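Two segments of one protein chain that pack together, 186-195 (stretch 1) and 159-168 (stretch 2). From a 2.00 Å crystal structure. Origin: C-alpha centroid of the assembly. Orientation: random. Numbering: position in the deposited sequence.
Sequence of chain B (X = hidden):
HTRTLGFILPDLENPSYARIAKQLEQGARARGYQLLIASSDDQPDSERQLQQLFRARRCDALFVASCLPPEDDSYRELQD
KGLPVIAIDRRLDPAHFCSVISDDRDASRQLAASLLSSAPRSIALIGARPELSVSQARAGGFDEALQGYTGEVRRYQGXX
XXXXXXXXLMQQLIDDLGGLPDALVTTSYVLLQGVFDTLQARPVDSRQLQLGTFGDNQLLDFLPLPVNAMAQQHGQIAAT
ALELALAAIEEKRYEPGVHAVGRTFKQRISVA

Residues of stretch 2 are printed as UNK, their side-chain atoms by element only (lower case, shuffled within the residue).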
# COMPACT_ATOMS: atom_id res chain seq x y z
N THR B 186 12.28 15.51 3.05
CA THR B 186 11.92 14.36 3.86
C THR B 186 12.50 13.10 3.21
O THR B 186 12.47 12.95 1.99
CB THR B 186 10.39 14.20 3.99
OG1 THR B 186 9.80 14.18 2.69
CG2 THR B 186 9.80 15.36 4.78
N THR B 187 13.03 12.21 4.04
CA THR B 187 13.69 11.01 3.53
C THR B 187 12.71 9.90 3.18
O THR B 187 13.11 8.83 2.73
CB THR B 187 14.72 10.48 4.53
OG1 THR B 187 14.04 10.05 5.72
CG2 THR B 187 15.75 11.57 4.87
N SER B 188 11.42 10.17 3.38
CA SER B 188 10.39 9.17 3.13
C SER B 188 9.04 9.83 2.95
O SER B 188 8.69 10.76 3.68
CB SER B 188 10.34 8.16 4.28
OG SER B 188 9.25 7.26 4.10
N TYR B 189 8.26 9.33 1.99
CA TYR B 189 6.95 9.92 1.73
C TYR B 189 6.03 9.89 2.95
O TYR B 189 5.25 10.81 3.16
CB TYR B 189 6.26 9.25 0.54
CG TYR B 189 4.90 9.86 0.28
CD1 TYR B 189 4.79 11.11 -0.30
CD2 TYR B 189 3.74 9.20 0.65
CE1 TYR B 189 3.56 11.69 -0.52
CE2 TYR B 189 2.49 9.77 0.43
CZ TYR B 189 2.41 11.02 -0.16
OH TYR B 189 1.18 11.60 -0.39
N VAL B 190 6.12 8.83 3.75
CA VAL B 190 5.26 8.72 4.92
C VAL B 190 5.56 9.83 5.92
O VAL B 190 4.67 10.31 6.62
CB VAL B 190 5.34 7.34 5.61
CG1 VAL B 190 6.68 7.15 6.28
CG2 VAL B 190 4.23 7.19 6.62
N LEU B 191 6.82 10.23 5.99
CA LEU B 191 7.20 11.35 6.85
C LEU B 191 6.63 12.65 6.30
O LEU B 191 6.19 13.50 7.07
CB LEU B 191 8.73 11.46 6.98
CG LEU B 191 9.41 10.34 7.76
CD1 LEU B 191 10.93 10.44 7.65
CD2 LEU B 191 8.98 10.37 9.22
N LEU B 192 6.63 12.79 4.98
CA LEU B 192 6.03 13.97 4.35
C LEU B 192 4.55 14.09 4.71
O LEU B 192 4.02 15.19 4.84
CB LEU B 192 6.19 13.91 2.83
CG LEU B 192 5.66 15.13 2.07
CD1 LEU B 192 6.42 16.40 2.47
CD2 LEU B 192 5.72 14.92 0.56
N GLN B 193 3.88 12.95 4.84
CA GLN B 193 2.46 12.94 5.18
C GLN B 193 2.22 13.61 6.53
O GLN B 193 1.23 14.33 6.70
CB GLN B 193 1.92 11.51 5.23
CG GLN B 193 1.88 10.82 3.89
CD GLN B 193 1.21 9.46 3.98
OE1 GLN B 193 0.05 9.36 4.37
NE2 GLN B 193 1.95 8.42 3.64
N GLY B 194 3.11 13.36 7.47
CA GLY B 194 3.03 13.98 8.78
C GLY B 194 3.28 15.47 8.67
O GLY B 194 2.64 16.28 9.34
N VAL B 195 4.23 15.83 7.81
CA VAL B 195 4.52 17.23 7.53
C VAL B 195 3.26 17.93 7.04
O VAL B 195 2.94 19.03 7.49
CB VAL B 195 5.65 17.38 6.49
CG1 VAL B 195 5.67 18.79 5.93
CG2 VAL B 195 7.00 17.01 7.10
N UNK B 159 12.12 8.42 15.36
CA UNK B 159 12.22 7.04 15.82
C UNK B 159 11.56 6.03 14.88
O UNK B 159 11.76 4.82 15.03
c UNK B 159 10.09 7.11 17.27
o UNK B 159 10.45 9.47 17.18
c UNK B 159 11.61 6.92 17.22
o UNK B 159 8.51 8.71 16.51
c UNK B 159 9.66 8.53 16.96
N UNK B 160 10.78 6.52 13.92
CA UNK B 160 10.06 5.62 13.01
C UNK B 160 9.68 6.30 11.70
O UNK B 160 9.47 7.51 11.64
c UNK B 160 8.82 5.07 13.70
N UNK B 161 9.61 5.50 10.64
CA UNK B 161 9.07 5.98 9.37
C UNK B 161 7.55 5.93 9.45
O UNK B 161 6.92 5.01 8.94
c UNK B 161 12.89 6.59 7.09
c UNK B 161 11.54 6.45 7.35
c UNK B 161 11.04 5.29 7.93
c UNK B 161 13.28 4.40 7.96
c UNK B 161 13.76 5.56 7.39
c UNK B 161 11.93 4.26 8.22
c UNK B 161 9.57 5.13 8.20
N UNK B 162 6.96 6.94 10.09
CA UNK B 162 5.52 6.99 10.27
C UNK B 162 5.00 8.40 10.09
O UNK B 162 5.74 9.38 10.22
o UNK B 162 5.42 7.45 12.66
c UNK B 162 5.12 6.49 11.66
N UNK B 163 3.71 8.50 9.80
CA UNK B 163 3.04 9.77 9.63
C UNK B 163 3.15 10.61 10.90
O UNK B 163 3.51 11.79 10.84
c UNK B 163 -2.73 11.34 7.80
n UNK B 163 -1.53 11.43 8.35
n UNK B 163 -3.10 10.21 7.21
c UNK B 163 1.58 9.53 9.28
c UNK B 163 -0.55 10.35 8.35
c UNK B 163 0.76 10.76 8.99
n UNK B 163 -3.56 12.37 7.84
N UNK B 164 2.84 10.01 12.04
CA UNK B 164 2.87 10.74 13.31
C UNK B 164 4.27 11.22 13.67
O UNK B 164 4.43 12.27 14.29
c UNK B 164 2.27 9.90 14.44
c UNK B 164 1.52 9.86 16.87
o UNK B 164 2.07 9.66 17.97
c UNK B 164 2.30 10.60 15.80
o UNK B 164 0.36 9.48 16.61
N UNK B 165 5.29 10.45 13.30
CA UNK B 165 6.66 10.86 13.55
C UNK B 165 7.00 12.11 12.72
O UNK B 165 7.61 13.05 13.22
c UNK B 165 7.63 9.73 13.21
s UNK B 165 9.35 10.04 13.71
N UNK B 166 6.58 12.10 11.46
CA UNK B 166 6.77 13.25 10.59
C UNK B 166 6.06 14.47 11.13
O UNK B 166 6.60 15.58 11.09
N UNK B 167 4.85 14.28 11.64
CA UNK B 167 4.09 15.37 12.23
C UNK B 167 4.81 15.93 13.45
O UNK B 167 4.92 17.15 13.62
c UNK B 167 0.41 15.40 13.57
o UNK B 167 0.29 14.23 13.90
c UNK B 167 1.77 15.96 13.17
c UNK B 167 2.68 14.89 12.59
n UNK B 167 -0.61 16.25 13.52
N UNK B 168 5.31 15.05 14.31
CA UNK B 168 6.01 15.47 15.52
C UNK B 168 7.28 16.25 15.20
O UNK B 168 7.56 17.28 15.82
c UNK B 168 7.18 14.62 17.63
c UNK B 168 7.52 13.37 18.43
c UNK B 168 6.25 11.31 17.99
n UNK B 168 6.37 12.49 18.57
c UNK B 168 6.35 14.27 16.40
n UNK B 168 5.15 10.58 18.16
n UNK B 168 7.24 10.84 17.23

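Position 159 carries three carbons in a row, the third holding two oxygens. That is a carboxylate on a two-carbon stalk, so the residue is E159. It is exposed and makes no contact with stretch 1, a setting in which a charged group pays little desolvation cost.

Position 160 has a single side-chain carbon and is therefore A160. Its methyl stays well clear of stretch 1; what reaches across is its backbone, with A160 O lying 3.8 Å from L191 CD2.

At position 161 one carbon leads into a six-membered ring of carbon alone, with no oxygen attached: F161. T187 OG1 sits at the ring's edge, 3.9 Å from F161 CE1, while F161 CD1 is 3.7 Å from S188 CB and 4.0 Å from L191 CD1. V190 joins in, its CG1 4.0 Å from F161 CB. A broad apolar ring suits a place bordered mostly by carbon.

Position 162 shows one carbon and one oxygen, which makes it S162. Its CA-to-CB bond points away from stretch 1, and its hydroxyl serves its own helix instead: the backbone N of position 165 donates to S162 OG at 3.1 Å, a capping bond that satisfies an amide of the first turn.

Position 163 has three carbons, a nitrogen, then a carbon carrying two more nitrogens, a guanidinium, so it is R163. The chain is extended, with all three of its first chi angles t, and its aliphatic part lies along Q193, R163 CG being 4.0 Å from Q193 CB. Arginine can thus offer carbon to the neighbouring helix while carrying its charge farther out.

Position 164, with three carbons and two terminal oxygens, is E164. It points away from stretch 1 and is exposed, so its carboxylate can stay solvated.

Position 165 ends in sulfur after one carbon: C165. This small, buried side chain brings its CB to 4.3 Å from L191 CD2.

Position 166 has no side-chain atoms and is G166. A CB here would point toward stretch 1 and fall 2.2 Å from L191 O, a clash; without one, G166 CA approaches L191 O to 3.6 Å.

Position 167 has three carbons, the last bearing one oxygen and one nitrogen: Q167. Its CA lies 3.4 Å from G194 O, while the end of the side chain leads away, leaving the polar amide outside the tight contact.

Position 168 again ends in a guanidinium, giving R168. It points away, and its NH1 forms a salt bridge with E159 OE2 at 2.6 Å, as its NH2 does with E164 OE1 at 3.2 Å.

The helices cross at -53° with axes only 6.3 Å apart, a closeness made possible by glycine on both: a CB on G194 would fall 2.0 Å from R163 O. Instead, G194 CA rests 3.0 Å from R163 O in a CA-H...O contact, one of four that link the backbones. No hydrogen bond crosses, so close backbone packing and the apolar cluster around F161 make the contact.

Stretch 2, residues 159-168: EAFSRECGQR
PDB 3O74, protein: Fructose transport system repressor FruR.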